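Local coordinates for protein aldehyde dehydrogenase (Burkholderia vietnamiensis, PDB 5KF0) that probably oxidises aldehydes to carboxylic acids with a nicotinamide dinucleotide as electron acceptor, and binds NADPH, at residues 381-386 with 392-397; 261-266 with 406-411; 66-71 with 204-209. All coordinates share one frame; numbering follows the deposited sequence. Where two conformers were deposited one is given.

Overall arrangement
Interactions 1 and 2 are neighbours, their centres 10 Å apart, and both reach the same mixed sheet, through strands 392-398 and 263-266. Strand 392-398 of interaction 1 runs on into helix 401-409 of interaction 2, and the two contacts touch directly: Lys397 O lies 2.8 Å from Arg407 NH1, a probable hydrogen bond. Along the chain, interaction 1 falls between the two segments of interaction 2. Interaction 3 closes before either opens and lies across the centre of the chain, about 48 Å from interaction 1 and 45 Å from interaction 2, centre to centre. It joins the turn between helices 62-67 and 70-86 to the loop leading into strand 211-213 of the sheet that serves cofactor binding in this family.

Interaction 1 (381-386 with 392-397)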
ATOM      1  N   GLN A 381      21.304 -21.497 -33.671  1.00 19.21           N
ATOM      2  CA  GLN A 381      22.702 -21.076 -33.569  1.00 15.71           C
ATOM      3  C   GLN A 381      23.052 -20.523 -32.190  1.00 16.74           C
ATOM      4  O   GLN A 381      22.241 -19.866 -31.535  1.00 15.67           O
ATOM      5  CB  GLN A 381      23.004 -19.998 -34.613  1.00 14.74           C
ATOM      6  CG  GLN A 381      23.142 -20.528 -36.028  1.00 15.42           C
ATOM      7  CD  GLN A 381      24.286 -21.513 -36.151  1.00 20.28           C
ATOM      8  OE1 GLN A 381      25.414 -21.216 -35.765  1.00 21.16           O
ATOM      9  NE2 GLN A 381      23.993 -22.707 -36.662  1.00 22.90           N
ATOM     10  N   ASP A 382      24.308 -20.752 -31.781  1.00 18.19           N
ATOM     11  CA  ASP A 382      24.819 -20.137 -30.559  1.00 19.18           C
ATOM     12  C   ASP A 382      24.642 -18.627 -30.582  1.00 18.77           C
ATOM     13  O   ASP A 382      24.324 -18.019 -29.555  1.00 15.94           O
ATOM     14  CB  ASP A 382      26.297 -20.479 -30.363  1.00 20.69           C
ATOM     15  CG  ASP A 382      26.520 -21.916 -29.948  1.00 25.36           C
ATOM     16  OD1 ASP A 382      25.551 -22.585 -29.536  1.00 22.36           O
ATOM     17  OD2 ASP A 382      27.679 -22.376 -30.032  1.00 25.49           O
ATOM     18  N   LEU A 383      24.869 -18.000 -31.740  1.00 16.23           N
ATOM     19  CA  LEU A 383      24.716 -16.552 -31.832  1.00 13.31           C
ATOM     20  C   LEU A 383      23.292 -16.121 -31.526  1.00 16.24           C
ATOM     21  O   LEU A 383      23.076 -15.003 -31.049  1.00 16.01           O
ATOM     22  CB  LEU A 383      25.130 -16.067 -33.224  1.00 16.78           C
ATOM     23  CG  LEU A 383      25.235 -14.550 -33.391  1.00 18.97           C
ATOM     24  CD1 LEU A 383      26.424 -14.023 -32.593  1.00 24.85           C
ATOM     25  CD2 LEU A 383      25.377 -14.173 -34.851  1.00 15.09           C
ATOM     26  N   TYR A 384      22.312 -16.990 -31.801  1.00 12.90           N
ATOM     27  CA  TYR A 384      20.916 -16.681 -31.512  1.00 15.27           C
ATOM     28  C   TYR A 384      20.585 -16.929 -30.046  1.00 14.25           C
ATOM     29  O   TYR A 384      19.963 -16.084 -29.392  1.00 14.42           O
ATOM     30  CB  TYR A 384      19.989 -17.518 -32.407  1.00 15.75           C
ATOM     31  CG  TYR A 384      18.567 -17.005 -32.388  1.00 13.95           C
ATOM     32  CD1 TYR A 384      18.125 -16.101 -33.348  1.00 17.85           C
ATOM     33  CD2 TYR A 384      17.675 -17.394 -31.391  1.00 14.67           C
ATOM     34  CE1 TYR A 384      16.840 -15.599 -33.315  1.00 17.50           C
ATOM     35  CE2 TYR A 384      16.383 -16.900 -31.356  1.00 15.11           C
ATOM     36  CZ  TYR A 384      15.974 -16.003 -32.322  1.00 15.09           C
ATOM     37  OH  TYR A 384      14.699 -15.484 -32.283  1.00 13.73           O
ATOM     38  N   ARG A 385      21.003 -18.079 -29.517  1.00 13.69           N
ATOM     39  CA  ARG A 385      20.460 -18.622 -28.276  1.00 11.93           C
ATOM     40  C   ARG A 385      21.286 -18.309 -27.038  1.00 14.67           C
ATOM     41  O   ARG A 385      20.733 -18.283 -25.933  1.00 16.64           O
ATOM     42  CB  ARG A 385      20.332 -20.145 -28.380  1.00 16.35           C
ATOM     43  CG  ARG A 385      19.491 -20.608 -29.550  1.00 15.36           C
ATOM     44  CD  ARG A 385      18.915 -22.008 -29.323  1.00 14.90           C
ATOM     45  NE  ARG A 385      17.811 -21.990 -28.355  1.00 14.85           N
ATOM     46  CZ  ARG A 385      16.563 -21.639 -28.656  1.00 13.77           C
ATOM     47  NH1 ARG A 385      16.263 -21.257 -29.898  1.00 14.93           N
ATOM     48  NH2 ARG A 385      15.626 -21.653 -27.715  1.00 13.68           N
ATOM     49  N   LYS A 386      22.593 -18.130 -27.180  1.00 13.81           N
ATOM     50  CA  LYS A 386      23.409 -17.822 -26.017  1.00 11.78           C
ATOM     51  C   LYS A 386      23.549 -16.308 -25.876  1.00 16.18           C
ATOM     52  O   LYS A 386      23.130 -15.539 -26.741  1.00 18.18           O
ATOM     53  CB  LYS A 386      24.778 -18.496 -26.128  1.00 12.68           C
ATOM     54  CG  LYS A 386      24.709 -20.016 -26.278  1.00 18.55           C
ATOM     55  CD  LYS A 386      26.116 -20.609 -26.253  1.00 22.67           C
ATOM     56  CE  LYS A 386      26.092 -22.120 -26.375  1.00 33.81           C
ATOM     57  NZ  LYS A 386      25.358 -22.756 -25.252  1.00 39.12           N
ATOM     58  N   VAL A 392      27.035  -7.314 -31.506  1.00 13.22           N
ATOM     59  CA  VAL A 392      26.401  -8.057 -32.586  1.00 15.53           C
ATOM     60  C   VAL A 392      24.908  -8.114 -32.316  1.00 14.45           C
ATOM     61  O   VAL A 392      24.485  -8.364 -31.182  1.00 15.96           O
ATOM     62  CB  VAL A 392      26.965  -9.488 -32.697  1.00 15.20           C
ATOM     63  CG1 VAL A 392      26.232 -10.272 -33.793  1.00 19.22           C
ATOM     64  CG2 VAL A 392      28.461  -9.452 -32.946  1.00 13.79           C
ATOM     65  N   ALA A 393      24.110  -7.905 -33.358  1.00 14.51           N
ATOM     66  CA  ALA A 393      22.674  -8.095 -33.278  1.00 14.76           C
ATOM     67  C   ALA A 393      22.208  -8.843 -34.515  1.00 16.27           C
ATOM     68  O   ALA A 393      22.841  -8.793 -35.575  1.00 15.69           O
ATOM     69  CB  ALA A 393      21.924  -6.758 -33.148  1.00 15.16           C
ATOM     70  N   ILE A 394      21.080  -9.528 -34.354  1.00 14.31           N
ATOM     71  CA  ILE A 394      20.504 -10.326 -35.426  0.54 13.91           C
ATOM     72  C   ILE A 394      19.143  -9.745 -35.781  1.00 15.31           C
ATOM     73  O   ILE A 394      18.356  -9.351 -34.909  1.00 15.17           O
ATOM     74  CB  ILE A 394      20.409 -11.827 -35.066  0.54 17.73           C
ATOM     75  CG1 ILE A 394      19.326 -12.101 -34.020  0.54 16.28           C
ATOM     76  CG2 ILE A 394      21.763 -12.347 -34.597  0.54 19.08           C
ATOM     77  CD1 ILE A 394      18.017 -12.589 -34.612  0.54 18.52           C
ATOM     78  N   LEU A 395      18.884  -9.674 -37.083  1.00 14.55           N
ATOM     79  CA  LEU A 395      17.666  -9.089 -37.626  1.00 15.53           C
ATOM     80  C   LEU A 395      16.832 -10.206 -38.240  1.00 13.99           C
ATOM     81  O   LEU A 395      17.350 -11.011 -39.022  1.00 15.84           O
ATOM     82  CB  LEU A 395      18.006  -8.027 -38.679  1.00 15.18           C
ATOM     83  CG  LEU A 395      16.837  -7.387 -39.422  1.00 15.89           C
ATOM     84  CD1 LEU A 395      16.019  -6.559 -38.466  1.00 20.06           C
ATOM     85  CD2 LEU A 395      17.347  -6.534 -40.581  1.00 17.39           C
ATOM     86  N   GLU A 396      15.557 -10.280 -37.863  1.00 14.91           N
ATOM     87  CA  GLU A 396      14.678 -11.302 -38.415  1.00 14.62           C
ATOM     88  C   GLU A 396      13.288 -10.706 -38.632  1.00 15.90           C
ATOM     89  O   GLU A 396      12.971  -9.613 -38.148  1.00 15.07           O
ATOM     90  CB  GLU A 396      14.642 -12.559 -37.521  1.00 15.21           C
ATOM     91  CG  GLU A 396      14.351 -12.303 -36.034  1.00 17.43           C
ATOM     92  CD  GLU A 396      14.390 -13.575 -35.174  1.00 23.49           C
ATOM     93  OE1 GLU A 396      14.371 -14.698 -35.735  1.00 19.36           O
ATOM     94  OE2 GLU A 396      14.444 -13.452 -33.929  1.00 19.68           O
ATOM     95  N   LYS A 397      12.463 -11.441 -39.377  1.00 15.22           N
ATOM     96  CA  LYS A 397      11.210 -10.951 -39.941  1.00 15.51           C
ATOM     97  C   LYS A 397      10.037 -11.745 -39.373  1.00 15.58           C
ATOM     98  O   LYS A 397      10.153 -12.952 -39.148  1.00 18.34           O
ATOM     99  CB  LYS A 397      11.256 -11.078 -41.479  1.00 16.67           C
ATOM    100  CG  LYS A 397      10.063 -10.513 -42.238  1.00 17.83           C
ATOM    101  CD  LYS A 397      10.168 -10.833 -43.746  1.00 19.98           C
ATOM    102  CE  LYS A 397      11.338 -10.117 -44.386  1.00 29.54           C
ATOM    103  NZ  LYS A 397      11.324 -10.259 -45.876  1.00 28.60           N
TER
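Tyr384 swings its ring toward Glu396 because CG stands anti to the backbone N (chi1 -166°), while Glu396 sets its own CG between the backbone N and the carbonyl carbon (chi1 51°) and extends from there. The two meet within a beta-alpha-beta unit, in which the short helix 382-385 links the parallel strands 368-375 and 392-398 and lies against the sheet they share. The hydroxyl Tyr384 OH donates to Glu396 OE2 at 2.6 Å, and OE2 receives it on its syn lone pair. The carboxylate comes at the edge of the ring, near its plane, yet the two planes are turned 73° apart. Tyr384 OH also bonds Arg298 NH1 on strand 298-302, so the hydroxyl gives its proton to a carboxylate and takes a bond from a guanidinium, a pairing that would probably polarise it.

The rest of the contact shows how a short helix seats itself on a sheet through apolar branches. Leu383 points at the strand, and its CD1 comes 3.9 Å from Val392 CG1, the two side chains crossing at about a right angle. Leu344 of helix 338-353 packs on both of these residues. Ile394 is modelled in two conformers; in one of them its CD1 approaches Tyr384 CE1 obliquely at 3.5 Å, a contact that is therefore less certain. At the helix start, Gln381 O accepts from both Tyr384 N (2.9 Å) and Arg385 N (3.0 Å). The remaining carboxylate oxygen, Glu396 OE1, forms a salt bridge with Arg407 NH2.

Interaction 2 (261-266 with 406-411)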
ATOM      1  N   ASN A 261      19.395 -12.949 -23.843  1.00 12.42           N
ATOM      2  CA  ASN A 261      19.554 -12.581 -25.251  1.00 11.83           C
ATOM      3  C   ASN A 261      18.361 -11.715 -25.661  1.00 11.71           C
ATOM      4  O   ASN A 261      17.512 -12.137 -26.457  1.00 12.66           O
ATOM      5  CB  ASN A 261      19.694 -13.849 -26.156  1.00 11.41           C
ATOM      6  CG  ASN A 261      18.497 -14.788 -26.054  1.00 11.72           C
ATOM      7  OD1 ASN A 261      17.697 -14.721 -25.110  1.00 12.87           O
ATOM      8  ND2 ASN A 261      18.358 -15.661 -27.051  1.00 12.20           N
ATOM      9  N   ALA A 262      18.318 -10.488 -25.139  1.00 11.40           N
ATOM     10  CA  ALA A 262      17.098  -9.687 -25.181  1.00 11.95           C
ATOM     11  C   ALA A 262      16.668  -9.355 -26.605  1.00 13.70           C
ATOM     12  O   ALA A 262      17.496  -9.096 -27.485  1.00 12.64           O
ATOM     13  CB  ALA A 262      17.289  -8.395 -24.380  1.00 11.44           C
ATOM     14  N   ALA A 263      15.350  -9.350 -26.817  1.00 10.78           N
ATOM     15  CA  ALA A 263      14.739  -9.084 -28.113  1.00 13.49           C
ATOM     16  C   ALA A 263      13.958  -7.773 -28.113  1.00 14.10           C
ATOM     17  O   ALA A 263      13.368  -7.373 -27.100  1.00 11.53           O
ATOM     18  CB  ALA A 263      13.786 -10.220 -28.516  1.00 12.68           C
ATOM     19  N   ALA A 264      13.917  -7.135 -29.286  1.00 10.70           N
ATOM     20  CA  ALA A 264      13.031  -6.004 -29.541  1.00 12.91           C
ATOM     21  C   ALA A 264      12.138  -6.333 -30.728  1.00 10.63           C
ATOM     22  O   ALA A 264      12.629  -6.812 -31.758  1.00 13.83           O
ATOM     23  CB  ALA A 264      13.826  -4.730 -29.839  1.00 13.08           C
ATOM     24  N   ILE A 265      10.835  -6.080 -30.586  1.00 10.45           N
ATOM     25  CA  ILE A 265       9.859  -6.266 -31.660  1.00 11.79           C
ATOM     26  C   ILE A 265       9.510  -4.906 -32.243  1.00 12.48           C
ATOM     27  O   ILE A 265       9.231  -3.962 -31.492  1.00 13.55           O
ATOM     28  CB  ILE A 265       8.585  -6.953 -31.138  1.00  9.85           C
ATOM     29  CG1 ILE A 265       8.888  -8.387 -30.710  1.00 13.70           C
ATOM     30  CG2 ILE A 265       7.483  -6.920 -32.210  1.00 13.02           C
ATOM     31  CD1 ILE A 265       7.736  -9.041 -29.951  1.00 13.42           C
ATOM     32  N   VAL A 266       9.503  -4.806 -33.576  1.00 11.92           N
ATOM     33  CA  VAL A 266       9.054  -3.607 -34.285  1.00 10.88           C
ATOM     34  C   VAL A 266       7.746  -3.956 -34.989  1.00 14.40           C
ATOM     35  O   VAL A 266       7.734  -4.741 -35.946  1.00 14.06           O
ATOM     36  CB  VAL A 266      10.100  -3.104 -35.287  1.00 11.02           C
ATOM     37  CG1 VAL A 266       9.589  -1.837 -35.986  1.00 14.93           C
ATOM     38  CG2 VAL A 266      11.447  -2.854 -34.581  1.00 14.37           C
ATOM     39  N   ALA A 406       6.124 -15.481 -29.584  1.00 12.89           N
ATOM     40  CA  ALA A 406       6.634 -16.833 -29.382  1.00 14.89           C
ATOM     41  C   ALA A 406       8.133 -16.897 -29.633  1.00 15.72           C
ATOM     42  O   ALA A 406       8.857 -17.622 -28.942  1.00 13.67           O
ATOM     43  CB  ALA A 406       5.895 -17.812 -30.292  1.00 15.91           C
ATOM     44  N   ARG A 407       8.623 -16.141 -30.614  1.00 14.36           N
ATOM     45  CA  ARG A 407      10.046 -16.203 -30.915  1.00 11.98           C
ATOM     46  C   ARG A 407      10.874 -15.447 -29.878  1.00 12.42           C
ATOM     47  O   ARG A 407      11.987 -15.874 -29.559  1.00 14.14           O
ATOM     48  CB  ARG A 407      10.279 -15.699 -32.338  1.00 13.12           C
ATOM     49  CG  ARG A 407       9.807 -16.754 -33.344  1.00 13.06           C
ATOM     50  CD  ARG A 407       9.458 -16.199 -34.723  1.00 17.93           C
ATOM     51  NE  ARG A 407      10.646 -15.794 -35.460  1.00 17.12           N
ATOM     52  CZ  ARG A 407      10.616 -15.129 -36.614  1.00 18.89           C
ATOM     53  NH1 ARG A 407       9.454 -14.787 -37.161  1.00 17.28           N
ATOM     54  NH2 ARG A 407      11.749 -14.796 -37.213  1.00 19.33           N
ATOM     55  N   VAL A 408      10.347 -14.362 -29.312  1.00 12.48           N
ATOM     56  CA  VAL A 408      11.018 -13.747 -28.167  1.00 12.88           C
ATOM     57  C   VAL A 408      11.161 -14.768 -27.039  1.00 14.07           C
ATOM     58  O   VAL A 408      12.222 -14.896 -26.414  1.00 13.38           O
ATOM     59  CB  VAL A 408      10.252 -12.497 -27.692  1.00 11.52           C
ATOM     60  CG1 VAL A 408      10.841 -11.986 -26.359  1.00 10.54           C
ATOM     61  CG2 VAL A 408      10.285 -11.396 -28.762  1.00 13.42           C
ATOM     62  N   ASN A 409      10.082 -15.504 -26.757  1.00 12.18           N
ATOM     63  CA  ASN A 409      10.077 -16.503 -25.690  1.00 11.65           C
ATOM     64  C   ASN A 409      10.893 -17.744 -26.025  1.00 15.12           C
ATOM     65  O   ASN A 409      11.117 -18.568 -25.134  1.00 15.92           O
ATOM     66  CB  ASN A 409       8.642 -16.942 -25.379  1.00 11.01           C
ATOM     67  CG  ASN A 409       7.882 -15.945 -24.521  1.00 13.34           C
ATOM     68  OD1 ASN A 409       8.470 -15.175 -23.770  1.00 13.93           O
ATOM     69  ND2 ASN A 409       6.543 -15.980 -24.623  1.00 14.40           N
ATOM     70  N   ASP A 410      11.311 -17.917 -27.284  1.00 12.93           N
ATOM     71  CA  ASP A 410      12.063 -19.093 -27.716  1.00 13.50           C
ATOM     72  C   ASP A 410      13.516 -18.944 -27.265  1.00 12.82           C
ATOM     73  O   ASP A 410      14.427 -18.673 -28.050  1.00 13.97           O
ATOM     74  CB  ASP A 410      11.951 -19.256 -29.226  1.00 12.36           C
ATOM     75  CG  ASP A 410      12.853 -20.352 -29.761  1.00 14.83           C
ATOM     76  OD1 ASP A 410      12.994 -21.386 -29.056  1.00 16.97           O
ATOM     77  OD2 ASP A 410      13.440 -20.167 -30.862  1.00 17.16           O
ATOM     78  N   SER A 411      13.714 -19.124 -25.957  1.00 11.83           N
ATOM     79  CA  SER A 411      14.972 -18.793 -25.307  1.00 12.84           C
ATOM     80  C   SER A 411      15.002 -19.440 -23.932  1.00 11.89           C
ATOM     81  O   SER A 411      13.952 -19.652 -23.316  1.00 13.84           O
ATOM     82  CB  SER A 411      15.132 -17.274 -25.151  1.00 11.89           C
ATOM     83  OG  SER A 411      16.318 -16.967 -24.430  1.00 14.82           O
TER
HETATM   84  O   HOH W   1      17.076 -18.185 -27.831  1.00 14.17           O
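A helix packed over the parallel strands of a mixed sheet is the element seen here: helix 401-409, which connects strand 392-398 to strand 416-420, presses its last turn on strand 263-266 through Val408, Ala263 and Ile265. Val408 CG2 does most of the touching. It stands 3.7 Å from Ala263 CB and the same 3.7 Å from Ile265 CD1, so one methyl sits over two alternate residues of the strand. The torsion of Val408 puts CG2 beside its backbone N and anti to the carbonyl carbon, turned down to the sheet. CG1 also reaches the strand, 4.1 Å from Ala263 CB.

Beyond this apolar patch the contact becomes polar. Past the helix end, the chain bends in an inverse gamma turn centred on Asp410, which delivers Ser411 to Asn261. Ser411 OG donates to Asn261 OD1 at 2.7 Å; the C=O...donor angle is 118°, and the hydroxyl is tilted 23° from the carbonyl plane. On the other arm of the same amide, Asn261 ND2 gives one bond to a water at 2.9 Å, which in turn donates to Asp410 O at 2.7 Å, and another to Tyr384 O of helix 382-385. A buried amide is thus fixed in its rotation by three partners. The Asn261 side chain lies about 10 Å from the bound NADPH.

Around the contact, Leu300 of strand 298-302 touches both Ala263 and Val408, Phe398 of strand 392-398 meets Ile265, and Arg298 donates to both Asn261 O and Arg407 O, so that one arginine of strand 298-302 joins the last turn of the helix to the residues leading into strand 263-266.

Interaction 3 (66-71 with 204-209); sequences RELPAY and TNLPKG
Leu206, whose side chain meets Leu68, directs its backbone N at Thr204 OG1 in a weak hydrogen bond of 3.5 Å, and this hydroxyl is gripped a second time by Leu201 O at the end of helix 192-202. No polar bond crosses the contact itself. Leu68 CD2 touches Leu206 CD2 at 4.1 Å, the two side chains crossing at about a right angle, and comes within 4.5 Å of Pro207 CD. The Leu68 chain leaves its backbone with CG roughly opposite the N (chi1 -150°), which carries CD2 to the loop. Both Leu68 and Pro207 are modelled in two conformers, so the distances hold for the given conformers and are less certain.

The loop 204-209 joins helix 192-202 to strand 211-213, an outermost strand, within this chain, of the Rossmann-like sheet that serves cofactor binding in this family. The opposing residues 66-71 link helix 62-67 to helix 70-86, with Pro69 at the N-cap of the latter. Both helices add to the packing: Val76 and Met65 touch Leu206, while Pro64 and Met65 touch Pro207. Farther along the loop, Asn20 OD1 accepts from Gly209 N. In the given conformer, Arg66 NH2 forms a salt bridge with Glu433 OE2 of a neighbouring subunit.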
ATOM      1  N   ARG A  66      21.511  -2.344  13.163  1.00 14.60           N
ATOM      2  CA  ARG A  66      20.072  -2.438  13.386  0.62 16.87           C
ATOM      3  C   ARG A  66      19.559  -1.286  14.247  1.00 19.16           C
ATOM      4  O   ARG A  66      18.405  -0.864  14.103  1.00 22.47           O
ATOM      5  CB  ARG A  66      19.744  -3.782  14.041  0.62 22.58           C
ATOM      6  CG  ARG A  66      18.274  -4.011  14.331  0.62 25.43           C
ATOM      7  CD  ARG A  66      18.023  -5.383  14.955  0.62 29.47           C
ATOM      8  NE  ARG A  66      18.271  -5.423  16.398  0.62 31.01           N
ATOM      9  CZ  ARG A  66      19.169  -6.208  16.989  0.62 33.79           C
ATOM     10  NH1 ARG A  66      19.928  -7.026  16.264  0.62 31.11           N
ATOM     11  NH2 ARG A  66      19.305  -6.178  18.308  0.62 34.96           N
ATOM     12  N   GLU A  67      20.390  -0.763  15.132  1.00 15.81           N
ATOM     13  CA  GLU A  67      19.963   0.304  16.029  1.00 16.91           C
ATOM     14  C   GLU A  67      20.141   1.697  15.441  1.00 19.24           C
ATOM     15  O   GLU A  67      19.636   2.663  16.021  1.00 21.45           O
ATOM     16  CB  GLU A  67      20.716   0.193  17.356  1.00 20.02           C
ATOM     17  CG  GLU A  67      20.321  -1.068  18.114  1.00 19.83           C
ATOM     18  CD  GLU A  67      21.031  -1.223  19.431  1.00 31.42           C
ATOM     19  OE1 GLU A  67      22.063  -0.556  19.642  1.00 36.85           O
ATOM     20  OE2 GLU A  67      20.550  -2.022  20.262  1.00 33.95           O
ATOM     21  N   LEU A  68      20.844   1.821  14.325  1.00 15.58           N
ATOM     22  CA  LEU A  68      21.013   3.106  13.666  0.58 17.38           C
ATOM     23  C   LEU A  68      19.655   3.645  13.222  1.00 17.75           C
ATOM     24  O   LEU A  68      18.959   2.975  12.442  1.00 19.10           O
ATOM     25  CB  LEU A  68      21.941   2.935  12.469  0.58 19.34           C
ATOM     26  CG  LEU A  68      22.828   4.085  12.007  0.58 20.94           C
ATOM     27  CD1 LEU A  68      23.759   4.499  13.134  0.58 21.73           C
ATOM     28  CD2 LEU A  68      23.618   3.637  10.785  0.58 19.72           C
ATOM     29  N   PRO A  69      19.247   4.833  13.663  1.00 15.78           N
ATOM     30  CA  PRO A  69      17.937   5.354  13.251  1.00 18.20           C
ATOM     31  C   PRO A  69      17.894   5.655  11.763  1.00 17.90           C
ATOM     32  O   PRO A  69      18.914   5.887  11.113  1.00 15.67           O
ATOM     33  CB  PRO A  69      17.777   6.643  14.068  1.00 21.79           C
ATOM     34  CG  PRO A  69      18.814   6.575  15.125  1.00 22.78           C
ATOM     35  CD  PRO A  69      19.934   5.746  14.596  1.00 16.56           C
ATOM     36  N   ALA A  70      16.669   5.661  11.223  1.00 14.12           N
ATOM     37  CA  ALA A  70      16.485   5.853   9.783  1.00 12.76           C
ATOM     38  C   ALA A  70      17.172   7.117   9.280  1.00 12.10           C
ATOM     39  O   ALA A  70      17.820   7.096   8.226  1.00 13.36           O
ATOM     40  CB  ALA A  70      14.991   5.883   9.442  1.00 13.96           C
ATOM     41  N   TYR A  71      17.052   8.231  10.018  1.00 12.89           N
ATOM     42  CA  TYR A  71      17.625   9.479   9.520  1.00 15.60           C
ATOM     43  C   TYR A  71      19.155   9.431   9.504  1.00 14.74           C
ATOM     44  O   TYR A  71      19.783  10.134   8.699  1.00 14.38           O
ATOM     45  CB  TYR A  71      17.115  10.682  10.328  1.00 14.86           C
ATOM     46  CG  TYR A  71      17.528  10.662  11.784  1.00 15.87           C
ATOM     47  CD1 TYR A  71      18.729  11.219  12.191  1.00 21.58           C
ATOM     48  CD2 TYR A  71      16.718  10.066  12.742  1.00 16.47           C
ATOM     49  CE1 TYR A  71      19.108  11.192  13.529  1.00 19.27           C
ATOM     50  CE2 TYR A  71      17.096  10.035  14.077  1.00 19.78           C
ATOM     51  CZ  TYR A  71      18.294  10.586  14.454  1.00 21.01           C
ATOM     52  OH  TYR A  71      18.684  10.564  15.783  1.00 27.70           O
ATOM     53  N   THR A 204      32.288   8.091   6.736  1.00 15.26           N
ATOM     54  CA  THR A 204      31.083   8.246   7.536  1.00 18.21           C
ATOM     55  C   THR A 204      31.246   7.615   8.914  1.00 22.44           C
ATOM     56  O   THR A 204      32.200   6.888   9.193  1.00 17.73           O
ATOM     57  CB  THR A 204      29.870   7.622   6.848  1.00 18.82           C
ATOM     58  OG1 THR A 204      29.979   6.194   6.897  1.00 21.18           O
ATOM     59  CG2 THR A 204      29.758   8.088   5.409  1.00 15.59           C
ATOM     60  N   ASN A 205      30.248   7.871   9.761  1.00 21.82           N
ATOM     61  CA  ASN A 205      30.167   7.386  11.126  1.00 25.00           C
ATOM     62  C   ASN A 205      29.587   5.994  11.249  1.00 25.89           C
ATOM     63  O   ASN A 205      29.117   5.642  12.338  1.00 27.52           O
ATOM     64  CB  ASN A 205      29.328   8.354  11.963  1.00 20.89           C
ATOM     65  CG  ASN A 205      30.172   9.143  12.907  1.00 38.56           C
ATOM     66  OD1 ASN A 205      29.712   9.577  13.961  1.00 44.55           O
ATOM     67  ND2 ASN A 205      31.437   9.330  12.541  1.00 35.24           N
ATOM     68  N   LEU A 206      29.604   5.192  10.196  1.00 18.11           N
ATOM     69  CA  LEU A 206      29.021   3.863  10.288  1.00 15.60           C
ATOM     70  C   LEU A 206      29.738   3.034  11.347  1.00 16.53           C
ATOM     71  O   LEU A 206      30.960   3.158  11.511  1.00 16.26           O
ATOM     72  CB  LEU A 206      29.121   3.149   8.943  1.00 14.26           C
ATOM     73  CG  LEU A 206      28.153   3.625   7.872  1.00 12.61           C
ATOM     74  CD1 LEU A 206      28.608   3.101   6.512  1.00 14.70           C
ATOM     75  CD2 LEU A 206      26.746   3.137   8.211  1.00 14.98           C
ATOM     76  N   PRO A 207      29.023   2.164  12.066  1.00 15.10           N
ATOM     77  CA  PRO A 207      29.684   1.269  13.025  0.51 16.49           C
ATOM     78  C   PRO A 207      30.736   0.417  12.329  1.00 14.42           C
ATOM     79  O   PRO A 207      30.551  -0.007  11.190  1.00 15.43           O
ATOM     80  CB  PRO A 207      28.533   0.407  13.558  0.51 17.96           C
ATOM     81  CG  PRO A 207      27.276   1.174  13.248  0.51 13.07           C
ATOM     82  CD  PRO A 207      27.564   1.974  12.016  0.51 13.78           C
ATOM     83  N   LYS A 208      31.848   0.164  13.023  1.00 16.03           N
ATOM     84  CA  LYS A 208      32.890  -0.671  12.450  1.00 18.34           C
ATOM     85  C   LYS A 208      32.361  -2.072  12.181  1.00 15.59           C
ATOM     86  O   LYS A 208      31.694  -2.680  13.031  1.00 16.26           O
ATOM     87  CB  LYS A 208      34.103  -0.734  13.377  1.00 20.86           C
ATOM     88  CG  LYS A 208      34.921   0.544  13.372  1.00 34.89           C
ATOM     89  CD  LYS A 208      34.968   1.187  11.987  1.00 38.35           C
ATOM     90  CE  LYS A 208      36.014   2.295  11.885  1.00 35.67           C
ATOM     91  NZ  LYS A 208      35.454   3.652  12.112  1.00 38.09           N
ATOM     92  N   GLY A 209      32.641  -2.572  10.972  1.00 16.99           N
ATOM     93  CA  GLY A 209      32.074  -3.807  10.479  1.00 14.27           C
ATOM     94  C   GLY A 209      30.837  -3.633   9.619  1.00 15.52           C
ATOM     95  O   GLY A 209      30.342  -4.625   9.068  1.00 15.92           O
TER